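Local coordinates for binary enterotoxin of Clostridium perfringens component a (Clostridium perfringens, PDB 5H04), which acts as the ADP-ribosylating component of a binary enterotoxin, binding NAD(H) and probably transferring its ADP-ribose to a host target protein, at residues Lys353-Leu358 against Gly407-Leu412; Thr295-Gly300 against Thr337-Thr342. One frame throughout, in Å; residues are numbered along the deposited sequence.

Overall arrangement
Contact 1 and contact 2 meet along strands 356-362 and 293-299, neighbours in the five-stranded mixed sheet of the NADH-binding ADP-ribosyltransferase domain; their centres lie about 14 Å apart. Probable hydrogen bonds join them, L356 O to M299 N at 2.7 Å and L358 N to R297 O at 2.8 Å. Contact 1 pairs strand 356-362 with 409-418 on one flank, whereas contact 2 ties strand 293-299, at the sheet border, to strand 339-342 of a separate three-stranded sheet. Both reach the dinucleotide: R354 from contact 1 and R297 from contact 2 grip the same phosphate, and R298, S340 and T337 of contact 2 extend the hold toward its two ends.

Contact 1: Lys353-Leu358 against Gly407-Leu412; sequences KRKLIL and GKTNKL. With NAI (1,4-dihydronicotinamide adenine dinucleotide), chain B.
K411 and K355 both set CG beside the backbone N, anti to the carbonyl carbon (chi1 -63° for K411), and then run extended, so that K411 lies along the backbone of R354-K355 while K355 crosses the side chain of T409 at about a right angle. The K411 methylenes slide past the R354 carbonyl, CE coming to 3.4 Å from R354 O. The ammonium goes on to a salt bridge with D401 and a hydrogen bond to A352 O, and NZ also donates to a water 3.2 Å away that sits beside R354 O. K355 ends differently: its NZ reaches Y313, by cation-pi contact and a bond to the carbonyl, and a second water links NZ to T409 OG1. The backbones pair as parallel strands, inclined at 29°. L412 bonds through both its backbone N and O to the one neighbouring strand, N donating to K355 O (2.9 Å) and O accepting from I357 N (2.8 Å, nearly straight at 172°). On the face shared by L356 and L412 the side chains lie side by side, L356 CD2 4.0 Å from L412 CB. R354 leads the other way, out to the NADH, with PN in the guanidinium plane at its edge: NH1 donates to O1N (3.1 Å) and NH2 to O2N (2.9 Å), a two-pronged hold on one phosphate, while NH1 also binds R298 O. The chemistry thus divides at R354: its carbonyl side is lined by a lysine already paired with D401, and its guanidinium probably offsets part of the charge of the nicotinamide-side phosphate.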
ATOM      1  N   LYS A 353     -11.112 -17.177   0.765  1.00 29.83           N
ATOM      2  CA  LYS A 353     -11.558 -17.017  -0.608  1.00 29.30           C
ATOM      3  C   LYS A 353     -12.105 -15.631  -0.927  1.00 33.41           C
ATOM      4  O   LYS A 353     -12.392 -15.366  -2.098  1.00 27.84           O
ATOM      5  CB  LYS A 353     -12.604 -18.087  -0.949  1.00 30.96           C
ATOM      6  CG  LYS A 353     -12.039 -19.498  -0.821  1.00 38.31           C
ATOM      7  CD  LYS A 353     -12.729 -20.507  -1.731  1.00 48.07           C
ATOM      8  CE  LYS A 353     -12.018 -21.864  -1.663  1.00 44.76           C
ATOM      9  NZ  LYS A 353     -12.588 -22.848  -2.616  1.00 50.70           N
ATOM     10  N   ARG A 354     -12.254 -14.739   0.056  1.00 27.40           N
ATOM     11  CA  ARG A 354     -12.676 -13.383  -0.278  1.00 22.91           C
ATOM     12  C   ARG A 354     -11.690 -12.771  -1.264  1.00 24.18           C
ATOM     13  O   ARG A 354     -10.478 -12.948  -1.138  1.00 23.89           O
ATOM     14  CB  ARG A 354     -12.785 -12.516   0.982  1.00 25.70           C
ATOM     15  CG  ARG A 354     -13.833 -13.025   1.962  1.00 27.45           C
ATOM     16  CD  ARG A 354     -14.133 -12.034   3.052  1.00 25.68           C
ATOM     17  NE  ARG A 354     -15.116 -12.591   3.989  1.00 30.14           N
ATOM     18  CZ  ARG A 354     -15.463 -12.031   5.141  1.00 33.14           C
ATOM     19  NH1 ARG A 354     -14.904 -10.887   5.526  1.00 25.47           N
ATOM     20  NH2 ARG A 354     -16.363 -12.623   5.916  1.00 29.42           N
ATOM     21  N   LYS A 355     -12.217 -12.075  -2.271  1.00 24.06           N
ATOM     22  CA  LYS A 355     -11.405 -11.614  -3.392  1.00 23.95           C
ATOM     23  C   LYS A 355     -11.006 -10.147  -3.297  1.00 26.37           C
ATOM     24  O   LYS A 355     -10.317  -9.656  -4.193  1.00 24.39           O
ATOM     25  CB  LYS A 355     -12.139 -11.839  -4.716  1.00 24.95           C
ATOM     26  CG  LYS A 355     -12.520 -13.286  -4.998  1.00 26.76           C
ATOM     27  CD  LYS A 355     -13.356 -13.356  -6.256  1.00 30.50           C
ATOM     28  CE  LYS A 355     -13.832 -14.774  -6.521  1.00 34.68           C
ATOM     29  NZ  LYS A 355     -14.801 -14.794  -7.655  1.00 35.00           N
ATOM     30  N   LEU A 356     -11.409  -9.447  -2.241  1.00 22.09           N
ATOM     31  CA  LEU A 356     -11.207  -8.008  -2.116  1.00 20.87           C
ATOM     32  C   LEU A 356     -10.392  -7.754  -0.861  1.00 25.16           C
ATOM     33  O   LEU A 356     -10.827  -8.102   0.243  1.00 25.55           O
ATOM     34  CB  LEU A 356     -12.550  -7.283  -2.068  1.00 21.94           C
ATOM     35  CG  LEU A 356     -13.371  -7.493  -3.344  1.00 22.91           C
ATOM     36  CD1 LEU A 356     -14.814  -7.122  -3.097  1.00 28.94           C
ATOM     37  CD2 LEU A 356     -12.793  -6.685  -4.521  1.00 23.28           C
ATOM     38  N   ILE A 357      -9.200  -7.188  -1.038  1.00 21.18           N
ATOM     39  CA  ILE A 357      -8.240  -6.988   0.038  1.00 18.01           C
ATOM     40  C   ILE A 357      -8.111  -5.484   0.253  1.00 20.05           C
ATOM     41  O   ILE A 357      -7.499  -4.782  -0.559  1.00 19.67           O
ATOM     42  CB  ILE A 357      -6.880  -7.622  -0.288  1.00 21.58           C
ATOM     43  CG1 ILE A 357      -7.040  -9.116  -0.631  1.00 20.74           C
ATOM     44  CG2 ILE A 357      -5.909  -7.424   0.872  1.00 16.45           C
ATOM     45  CD1 ILE A 357      -5.750  -9.776  -1.158  1.00 19.72           C
ATOM     46  N   LEU A 358      -8.678  -4.990   1.348  1.00 17.76           N
ATOM     47  CA  LEU A 358      -8.510  -3.588   1.714  1.00 18.86           C
ATOM     48  C   LEU A 358      -7.108  -3.365   2.263  1.00 19.44           C
ATOM     49  O   LEU A 358      -6.647  -4.118   3.120  1.00 19.66           O
ATOM     50  CB  LEU A 358      -9.540  -3.189   2.760  1.00 18.06           C
ATOM     51  CG  LEU A 358      -9.610  -1.703   3.148  1.00 22.33           C
ATOM     52  CD1 LEU A 358     -10.196  -0.893   2.014  1.00 26.64           C
ATOM     53  CD2 LEU A 358     -10.434  -1.505   4.424  1.00 19.27           C
ATOM     54  N   GLY A 407      -8.524 -19.837  -3.686  1.00 33.85           N
ATOM     55  CA  GLY A 407      -9.572 -19.840  -4.688  1.00 34.77           C
ATOM     56  C   GLY A 407      -9.131 -19.798  -6.140  1.00 32.11           C
ATOM     57  O   GLY A 407      -9.993 -19.668  -7.018  1.00 36.53           O
ATOM     58  N   LYS A 408      -7.833 -19.896  -6.421  1.00 29.46           N
ATOM     59  CA  LYS A 408      -7.296 -19.894  -7.786  1.00 34.42           C
ATOM     60  C   LYS A 408      -7.929 -18.784  -8.623  1.00 40.59           C
ATOM     61  O   LYS A 408      -8.623 -19.024  -9.610  1.00 34.05           O
ATOM     62  CB  LYS A 408      -7.493 -21.255  -8.454  1.00 39.11           C
ATOM     63  CG  LYS A 408      -6.596 -22.345  -7.904  1.00 44.86           C
ATOM     64  CD  LYS A 408      -6.778 -23.652  -8.671  1.00 51.76           C
ATOM     65  CE  LYS A 408      -5.928 -24.758  -8.062  1.00 54.54           C
ATOM     66  NZ  LYS A 408      -4.474 -24.456  -8.183  1.00 58.44           N
ATOM     67  N   THR A 409      -7.692 -17.545  -8.194  1.00 35.32           N
ATOM     68  CA  THR A 409      -8.421 -16.434  -8.781  1.00 33.23           C
ATOM     69  C   THR A 409      -7.647 -15.141  -8.582  1.00 35.87           C
ATOM     70  O   THR A 409      -6.915 -14.985  -7.601  1.00 28.44           O
ATOM     71  CB  THR A 409      -9.814 -16.304  -8.163  1.00 35.31           C
ATOM     72  OG1 THR A 409     -10.474 -15.156  -8.710  1.00 36.94           O
ATOM     73  CG2 THR A 409      -9.704 -16.140  -6.647  1.00 33.28           C
ATOM     74  N   ASN A 410      -7.810 -14.224  -9.533  1.00 31.96           N
ATOM     75  CA  ASN A 410      -7.387 -12.849  -9.311  1.00 27.76           C
ATOM     76  C   ASN A 410      -8.111 -12.276  -8.105  1.00 26.23           C
ATOM     77  O   ASN A 410      -9.295 -12.547  -7.874  1.00 27.46           O
ATOM     78  CB  ASN A 410      -7.677 -11.974 -10.533  1.00 31.84           C
ATOM     79  CG  ASN A 410      -6.653 -12.138 -11.631  1.00 42.23           C
ATOM     80  OD1 ASN A 410      -5.471 -12.358 -11.369  1.00 31.88           O
ATOM     81  ND2 ASN A 410      -7.098 -12.008 -12.876  1.00 41.30           N
ATOM     82  N   LYS A 411      -7.390 -11.477  -7.337  1.00 25.97           N
ATOM     83  CA  LYS A 411      -7.950 -10.723  -6.232  1.00 21.92           C
ATOM     84  C   LYS A 411      -7.552  -9.265  -6.405  1.00 26.75           C
ATOM     85  O   LYS A 411      -6.597  -8.956  -7.115  1.00 24.77           O
ATOM     86  CB  LYS A 411      -7.466 -11.276  -4.885  1.00 22.83           C
ATOM     87  CG  LYS A 411      -7.912 -12.710  -4.631  1.00 21.52           C
ATOM     88  CD  LYS A 411      -7.514 -13.190  -3.242  1.00 21.74           C
ATOM     89  CE  LYS A 411      -8.131 -14.557  -2.934  1.00 28.30           C
ATOM     90  NZ  LYS A 411      -7.563 -15.163  -1.690  1.00 23.97           N
ATOM     91  N   LEU A 412      -8.292  -8.361  -5.763  1.00 21.19           N
ATOM     92  CA  LEU A 412      -8.053  -6.930  -5.924  1.00 21.94           C
ATOM     93  C   LEU A 412      -7.566  -6.320  -4.613  1.00 22.86           C
ATOM     94  O   LEU A 412      -8.262  -6.386  -3.594  1.00 25.25           O
ATOM     95  CB  LEU A 412      -9.312  -6.211  -6.411  1.00 24.18           C
ATOM     96  CG  LEU A 412      -9.960  -6.746  -7.693  1.00 19.80           C
ATOM     97  CD1 LEU A 412     -11.171  -5.915  -8.091  1.00 28.12           C
ATOM     98  CD2 LEU A 412      -8.949  -6.824  -8.832  1.00 23.19           C
TER
HETATM   99  PA  NAI B 501     -18.254  -8.425   9.246  1.00 27.24           P
HETATM  100  O1A NAI B 501     -19.497  -8.142  10.144  1.00 24.92           O
HETATM  101  O2A NAI B 501     -17.499  -7.133   8.887  1.00 25.39           O
HETATM  102  O5B NAI B 501     -18.704  -9.121   7.850  1.00 29.32           O
HETATM  103  C5B NAI B 501     -19.490 -10.299   7.798  1.00 31.04           C
HETATM  104  C4B NAI B 501     -20.258 -10.249   6.439  1.00 30.18           C
HETATM  105  O4B NAI B 501     -21.029  -8.898   6.358  1.00 27.07           O
HETATM  106  C3B NAI B 501     -19.454 -10.267   5.450  1.00 30.65           C
HETATM  107  O3B NAI B 501     -19.999 -11.025   4.336  1.00 27.07           O
HETATM  108  C2B NAI B 501     -19.299  -8.703   4.943  1.00 23.43           C
HETATM  109  O2B NAI B 501     -18.891  -8.703   3.545  1.00 27.43           O
HETATM  110  C1B NAI B 501     -20.430  -8.152   5.143  1.00 31.38           C
HETATM  111  N9A NAI B 501     -20.271  -6.746   5.541  1.00 28.62           N
HETATM  112  C8A NAI B 501     -19.557  -6.247   6.579  1.00 27.37           C
HETATM  113  N7A NAI B 501     -19.703  -4.880   6.539  1.00 33.14           N
HETATM  114  C5A NAI B 501     -20.513  -4.564   5.470  1.00 30.04           C
HETATM  115  C6A NAI B 501     -20.963  -3.354   4.996  1.00 33.03           C
HETATM  116  N6A NAI B 501     -20.776  -2.006   5.403  1.00 31.46           N
HETATM  117  N1A NAI B 501     -21.760  -3.318   3.902  1.00 29.54           N
HETATM  118  C2A NAI B 501     -22.111  -4.479   3.272  1.00 32.74           C
HETATM  119  N3A NAI B 501     -21.674  -5.695   3.748  1.00 29.24           N
HETATM  120  C4A NAI B 501     -20.878  -5.725   4.844  1.00 32.70           C
HETATM  121  O3  NAI B 501     -17.281  -9.463   9.978  1.00 21.99           O
HETATM  122  PN  NAI B 501     -16.134 -10.351   9.291  1.00 28.45           P
HETATM  123  O1N NAI B 501     -15.310  -9.596   8.326  1.00 29.53           O
HETATM  124  O2N NAI B 501     -16.707 -11.578   8.553  1.00 26.50           O
HETATM  125  O5D NAI B 501     -15.183 -10.781  10.509  1.00 34.50           O
HETATM  126  C5D NAI B 501     -15.627 -11.701  11.435  1.00 31.08           C
HETATM  127  C4D NAI B 501     -14.686 -11.777  12.541  1.00 32.92           C
HETATM  128  O4D NAI B 501     -13.439 -11.906  12.089  1.00 29.58           O
HETATM  129  C3D NAI B 501     -14.736 -10.400  13.464  1.00 36.87           C
HETATM  130  O3D NAI B 501     -14.537 -10.814  14.898  1.00 29.69           O
HETATM  131  C2D NAI B 501     -13.796  -9.707  13.057  1.00 32.70           C
HETATM  132  O2D NAI B 501     -13.299  -8.736  14.064  1.00 35.31           O
HETATM  133  C1D NAI B 501     -12.656 -10.797  12.688  1.00 30.86           C
HETATM  134  N1N NAI B 501     -11.755 -10.341  11.840  1.00 33.48           N
HETATM  135  C2N NAI B 501     -12.098  -9.945  10.501  1.00 25.91           C
HETATM  136  C3N NAI B 501     -11.001  -9.487   9.542  1.00 26.93           C
HETATM  137  C7N NAI B 501     -11.229  -9.397   8.076  1.00 30.92           C
HETATM  138  O7N NAI B 501     -10.235  -9.189   7.351  1.00 26.27           O
HETATM  139  N7N NAI B 501     -12.510  -9.544   7.522  1.00 25.07           N
HETATM  140  C4N NAI B 501      -9.631  -9.065  10.078  1.00 32.67           C
HETATM  141  C5N NAI B 501      -9.264  -9.851  11.332  1.00 36.94           C
HETATM  142  C6N NAI B 501     -10.384 -10.266  12.278  1.00 32.63           C
HETATM  143  O   HOH W   1      -8.711 -13.484   0.827  1.00 29.35           O
HETATM  144  O   HOH W   2     -12.991 -14.899  -9.807  1.00 36.44           O

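Contact 2: Thr295-Gly300 against Thr337-Thr342; sequences TYRRMG and TFISTT. With NAI (1,4-dihydronicotinamide adenine dinucleotide), chain B.
R297 sends an extended side chain, CG anti to the backbone N (chi1 176°), past strand 339-342 to the diphosphate of the dinucleotide. On the way its CD packs against I339 CG2 at 4.0 Å, the two side chains crossing at about a right angle. NH1 then donates to S340 O (3.0 Å), which takes the bond on a lone pair in its carbonyl plane and lies near the guanidinium plane. The same nitrogen, R297 NH1, donates to NADH O1N at 2.9 Å, while weak bonds join NH2 to O1N and O2A, and NE forms a salt bridge with E303. S340-T341-T342, on strand 339-342, probably corresponds to the Ser-Thr-Ser motif, and with R297 and E382, which also binds the nucleotide, is consistent with the Arg-Ser-Glu signature of ADP-ribosyltransferases of the VIP2 family. T342 and Y296 make the lone bridge between the strands, an antiparallel hydrogen-bonded pair: Y296 N donates to T342 O (2.7 Å) and T342 N to Y296 O (2.8 Å). T342 O also lies in the plane of the Y296 ring at its edge, 3.6 Å from Y296 CD1, while the phenol runs off to N213. T342 CG2 touches both Y296 O (3.6 Å) and NAI C4N (3.9 Å) of the nicotinamide, the T342 hydroxyl being engaged with E380. Next to R297, the R298 backbone holds the carboxamide of the same ring through N to O7N and N7N to O.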
ATOM      1  N   THR A 295      -3.652  -0.720   7.776  1.00 16.84           N
ATOM      2  CA  THR A 295      -4.318  -1.935   8.251  1.00 17.51           C
ATOM      3  C   THR A 295      -5.000  -2.603   7.066  1.00 16.52           C
ATOM      4  O   THR A 295      -5.076  -2.035   5.974  1.00 20.06           O
ATOM      5  CB  THR A 295      -5.330  -1.665   9.382  1.00 23.57           C
ATOM      6  OG1 THR A 295      -6.442  -0.909   8.881  1.00 22.28           O
ATOM      7  CG2 THR A 295      -4.677  -0.917  10.533  1.00 23.44           C
ATOM      8  N   TYR A 296      -5.482  -3.831   7.279  1.00 17.59           N
ATOM      9  CA  TYR A 296      -5.971  -4.668   6.188  1.00 18.30           C
ATOM     10  C   TYR A 296      -7.333  -5.263   6.506  1.00 21.71           C
ATOM     11  O   TYR A 296      -7.695  -5.457   7.676  1.00 19.16           O
ATOM     12  CB  TYR A 296      -4.992  -5.807   5.878  1.00 17.59           C
ATOM     13  CG  TYR A 296      -3.634  -5.323   5.471  1.00 15.71           C
ATOM     14  CD1 TYR A 296      -2.667  -5.041   6.422  1.00 19.98           C
ATOM     15  CD2 TYR A 296      -3.309  -5.157   4.132  1.00 17.93           C
ATOM     16  CE1 TYR A 296      -1.407  -4.587   6.056  1.00 20.13           C
ATOM     17  CE2 TYR A 296      -2.045  -4.695   3.744  1.00 19.86           C
ATOM     18  CZ  TYR A 296      -1.101  -4.426   4.713  1.00 16.81           C
ATOM     19  OH  TYR A 296       0.141  -3.982   4.343  1.00 18.98           O
ATOM     20  N   ARG A 297      -8.086  -5.583   5.454  1.00 18.54           N
ATOM     21  CA  ARG A 297      -9.359  -6.265   5.660  1.00 23.05           C
ATOM     22  C   ARG A 297      -9.661  -7.158   4.466  1.00 20.90           C
ATOM     23  O   ARG A 297      -9.577  -6.714   3.318  1.00 20.89           O
ATOM     24  CB  ARG A 297     -10.510  -5.265   5.883  1.00 21.22           C
ATOM     25  CG  ARG A 297     -11.872  -5.947   6.000  1.00 21.58           C
ATOM     26  CD  ARG A 297     -13.031  -4.965   6.310  1.00 21.03           C
ATOM     27  NE  ARG A 297     -14.309  -5.622   6.063  1.00 20.48           N
ATOM     28  CZ  ARG A 297     -14.834  -6.547   6.869  1.00 24.68           C
ATOM     29  NH1 ARG A 297     -14.196  -6.900   7.977  1.00 20.26           N
ATOM     30  NH2 ARG A 297     -15.988  -7.128   6.568  1.00 21.78           N
ATOM     31  N   ARG A 298      -9.989  -8.425   4.738  1.00 20.32           N
ATOM     32  CA  ARG A 298     -10.523  -9.302   3.704  1.00 18.96           C
ATOM     33  C   ARG A 298     -12.012  -9.008   3.585  1.00 25.01           C
ATOM     34  O   ARG A 298     -12.781  -9.276   4.516  1.00 22.72           O
ATOM     35  CB  ARG A 298     -10.249 -10.766   4.041  1.00 21.13           C
ATOM     36  CG  ARG A 298      -8.757 -11.073   4.108  1.00 19.22           C
ATOM     37  CD  ARG A 298      -8.060 -10.629   2.823  1.00 24.85           C
ATOM     38  NE  ARG A 298      -6.606 -10.641   2.966  1.00 28.38           N
ATOM     39  CZ  ARG A 298      -5.778 -11.346   2.207  1.00 21.19           C
ATOM     40  NH1 ARG A 298      -6.250 -12.111   1.231  1.00 23.83           N
ATOM     41  NH2 ARG A 298      -4.469 -11.282   2.423  1.00 23.27           N
ATOM     42  N   MET A 299     -12.413  -8.412   2.466  1.00 21.00           N
ATOM     43  CA  MET A 299     -13.751  -7.867   2.314  1.00 22.43           C
ATOM     44  C   MET A 299     -14.631  -8.843   1.546  1.00 22.99           C
ATOM     45  O   MET A 299     -14.181  -9.493   0.597  1.00 24.71           O
ATOM     46  CB  MET A 299     -13.721  -6.515   1.586  1.00 21.11           C
ATOM     47  CG  MET A 299     -12.921  -5.429   2.316  1.00 26.18           C
ATOM     48  SD  MET A 299     -12.776  -3.909   1.357  1.00 31.21           S
ATOM     49  CE  MET A 299     -14.275  -3.064   1.817  1.00 27.16           C
ATOM     50  N   GLY A 300     -15.890  -8.930   1.957  1.00 24.86           N
ATOM     51  CA  GLY A 300     -16.867  -9.696   1.219  1.00 30.61           C
ATOM     52  C   GLY A 300     -17.445  -8.867   0.091  1.00 29.36           C
ATOM     53  O   GLY A 300     -17.349  -7.636   0.091  1.00 27.46           O
ATOM     54  N   THR A 337     -20.974   0.388   9.148  1.00 20.93           N
ATOM     55  CA  THR A 337     -20.636  -0.665  10.092  1.00 25.01           C
ATOM     56  C   THR A 337     -19.393  -0.301  10.890  1.00 23.59           C
ATOM     57  O   THR A 337     -18.627   0.601  10.527  1.00 20.41           O
ATOM     58  CB  THR A 337     -20.397  -1.978   9.335  1.00 22.21           C
ATOM     59  OG1 THR A 337     -19.519  -1.729   8.229  1.00 23.94           O
ATOM     60  CG2 THR A 337     -21.704  -2.541   8.808  1.00 26.86           C
ATOM     61  N   PHE A 338     -19.186  -1.016  11.994  1.00 20.32           N
ATOM     62  CA  PHE A 338     -17.832  -1.083  12.521  1.00 21.71           C
ATOM     63  C   PHE A 338     -16.966  -1.773  11.470  1.00 17.35           C
ATOM     64  O   PHE A 338     -17.447  -2.603  10.699  1.00 23.09           O
ATOM     65  CB  PHE A 338     -17.770  -1.862  13.851  1.00 19.42           C
ATOM     66  CG  PHE A 338     -18.511  -1.221  14.983  1.00 19.40           C
ATOM     67  CD1 PHE A 338     -18.020  -0.071  15.594  1.00 17.10           C
ATOM     68  CD2 PHE A 338     -19.679  -1.801  15.482  1.00 22.08           C
ATOM     69  CE1 PHE A 338     -18.697   0.520  16.649  1.00 18.95           C
ATOM     70  CE2 PHE A 338     -20.368  -1.226  16.550  1.00 23.23           C
ATOM     71  CZ  PHE A 338     -19.881  -0.055  17.133  1.00 22.04           C
ATOM     72  N   ILE A 339     -15.687  -1.412  11.416  1.00 15.80           N
ATOM     73  CA  ILE A 339     -14.764  -2.002  10.450  1.00 17.45           C
ATOM     74  C   ILE A 339     -13.763  -2.870  11.196  1.00 21.39           C
ATOM     75  O   ILE A 339     -12.865  -2.353  11.879  1.00 16.68           O
ATOM     76  CB  ILE A 339     -14.026  -0.950   9.620  1.00 16.46           C
ATOM     77  CG1 ILE A 339     -14.999   0.143   9.142  1.00 21.81           C
ATOM     78  CG2 ILE A 339     -13.327  -1.652   8.449  1.00 18.45           C
ATOM     79  CD1 ILE A 339     -14.330   1.248   8.313  1.00 20.22           C
ATOM     80  N   SER A 340     -13.882  -4.188  11.025  1.00 19.89           N
ATOM     81  CA  SER A 340     -12.870  -5.116  11.530  1.00 18.29           C
ATOM     82  C   SER A 340     -11.702  -5.188  10.545  1.00 18.80           C
ATOM     83  O   SER A 340     -11.875  -5.620   9.399  1.00 20.93           O
ATOM     84  CB  SER A 340     -13.469  -6.506  11.747  1.00 19.33           C
ATOM     85  OG  SER A 340     -14.303  -6.523  12.903  1.00 19.21           O
ATOM     86  N   THR A 341     -10.518  -4.762  10.990  1.00 19.44           N
ATOM     87  CA  THR A 341      -9.293  -4.813  10.200  1.00 20.57           C
ATOM     88  C   THR A 341      -8.224  -5.550  10.998  1.00 23.55           C
ATOM     89  O   THR A 341      -8.404  -5.877  12.172  1.00 18.76           O
ATOM     90  CB  THR A 341      -8.776  -3.413   9.815  1.00 18.70           C
ATOM     91  OG1 THR A 341      -8.211  -2.775  10.974  1.00 16.48           O
ATOM     92  CG2 THR A 341      -9.898  -2.551   9.258  1.00 18.78           C
ATOM     93  N   THR A 342      -7.103  -5.829  10.340  1.00 18.24           N
ATOM     94  CA  THR A 342      -5.962  -6.458  10.984  1.00 18.05           C
ATOM     95  C   THR A 342      -4.714  -5.733  10.517  1.00 21.72           C
ATOM     96  O   THR A 342      -4.637  -5.288   9.366  1.00 23.15           O
ATOM     97  CB  THR A 342      -5.875  -7.966  10.669  1.00 23.00           C
ATOM     98  OG1 THR A 342      -4.630  -8.490  11.156  1.00 28.40           O
ATOM     99  CG2 THR A 342      -5.934  -8.196   9.181  1.00 21.44           C
TER
HETATM  100  PA  NAI B 501     -18.254  -8.425   9.246  1.00 27.24           P
HETATM  101  O1A NAI B 501     -19.497  -8.142  10.144  1.00 24.92           O
HETATM  102  O2A NAI B 501     -17.499  -7.133   8.887  1.00 25.39           O
HETATM  103  O5B NAI B 501     -18.704  -9.121   7.850  1.00 29.32           O
HETATM  104  C5B NAI B 501     -19.490 -10.299   7.798  1.00 31.04           C
HETATM  105  C4B NAI B 501     -20.258 -10.249   6.439  1.00 30.18           C
HETATM  106  O4B NAI B 501     -21.029  -8.898   6.358  1.00 27.07           O
HETATM  107  C3B NAI B 501     -19.454 -10.267   5.450  1.00 30.65           C
HETATM  108  O3B NAI B 501     -19.999 -11.025   4.336  1.00 27.07           O
HETATM  109  C2B NAI B 501     -19.299  -8.703   4.943  1.00 23.43           C
HETATM  110  O2B NAI B 501     -18.891  -8.703   3.545  1.00 27.43           O
HETATM  111  C1B NAI B 501     -20.430  -8.152   5.143  1.00 31.38           C
HETATM  112  N9A NAI B 501     -20.271  -6.746   5.541  1.00 28.62           N
HETATM  113  C8A NAI B 501     -19.557  -6.247   6.579  1.00 27.37           C
HETATM  114  N7A NAI B 501     -19.703  -4.880   6.539  1.00 33.14           N
HETATM  115  C5A NAI B 501     -20.513  -4.564   5.470  1.00 30.04           C
HETATM  116  C6A NAI B 501     -20.963  -3.354   4.996  1.00 33.03           C
HETATM  117  N6A NAI B 501     -20.776  -2.006   5.403  1.00 31.46           N
HETATM  118  N1A NAI B 501     -21.760  -3.318   3.902  1.00 29.54           N
HETATM  119  C2A NAI B 501     -22.111  -4.479   3.272  1.00 32.74           C
HETATM  120  N3A NAI B 501     -21.674  -5.695   3.748  1.00 29.24           N
HETATM  121  C4A NAI B 501     -20.878  -5.725   4.844  1.00 32.70           C
HETATM  122  O3  NAI B 501     -17.281  -9.463   9.978  1.00 21.99           O
HETATM  123  PN  NAI B 501     -16.134 -10.351   9.291  1.00 28.45           P
HETATM  124  O1N NAI B 501     -15.310  -9.596   8.326  1.00 29.53           O
HETATM  125  O2N NAI B 501     -16.707 -11.578   8.553  1.00 26.50           O
HETATM  126  O5D NAI B 501     -15.183 -10.781  10.509  1.00 34.50           O
HETATM  127  C5D NAI B 501     -15.627 -11.701  11.435  1.00 31.08           C
HETATM  128  C4D NAI B 501     -14.686 -11.777  12.541  1.00 32.92           C
HETATM  129  O4D NAI B 501     -13.439 -11.906  12.089  1.00 29.58           O
HETATM  130  C3D NAI B 501     -14.736 -10.400  13.464  1.00 36.87           C
HETATM  131  O3D NAI B 501     -14.537 -10.814  14.898  1.00 29.69           O
HETATM  132  C2D NAI B 501     -13.796  -9.707  13.057  1.00 32.70           C
HETATM  133  O2D NAI B 501     -13.299  -8.736  14.064  1.00 35.31           O
HETATM  134  C1D NAI B 501     -12.656 -10.797  12.688  1.00 30.86           C
HETATM  135  N1N NAI B 501     -11.755 -10.341  11.840  1.00 33.48           N
HETATM  136  C2N NAI B 501     -12.098  -9.945  10.501  1.00 25.91           C
HETATM  137  C3N NAI B 501     -11.001  -9.487   9.542  1.00 26.93           C
HETATM  138  C7N NAI B 501     -11.229  -9.397   8.076  1.00 30.92           C
HETATM  139  O7N NAI B 501     -10.235  -9.189   7.351  1.00 26.27           O
HETATM  140  N7N NAI B 501     -12.510  -9.544   7.522  1.00 25.07           N
HETATM  141  C4N NAI B 501      -9.631  -9.065  10.078  1.00 32.67           C
HETATM  142  C5N NAI B 501      -9.264  -9.851  11.332  1.00 36.94           C
HETATM  143  C6N NAI B 501     -10.384 -10.266  12.278  1.00 32.63           C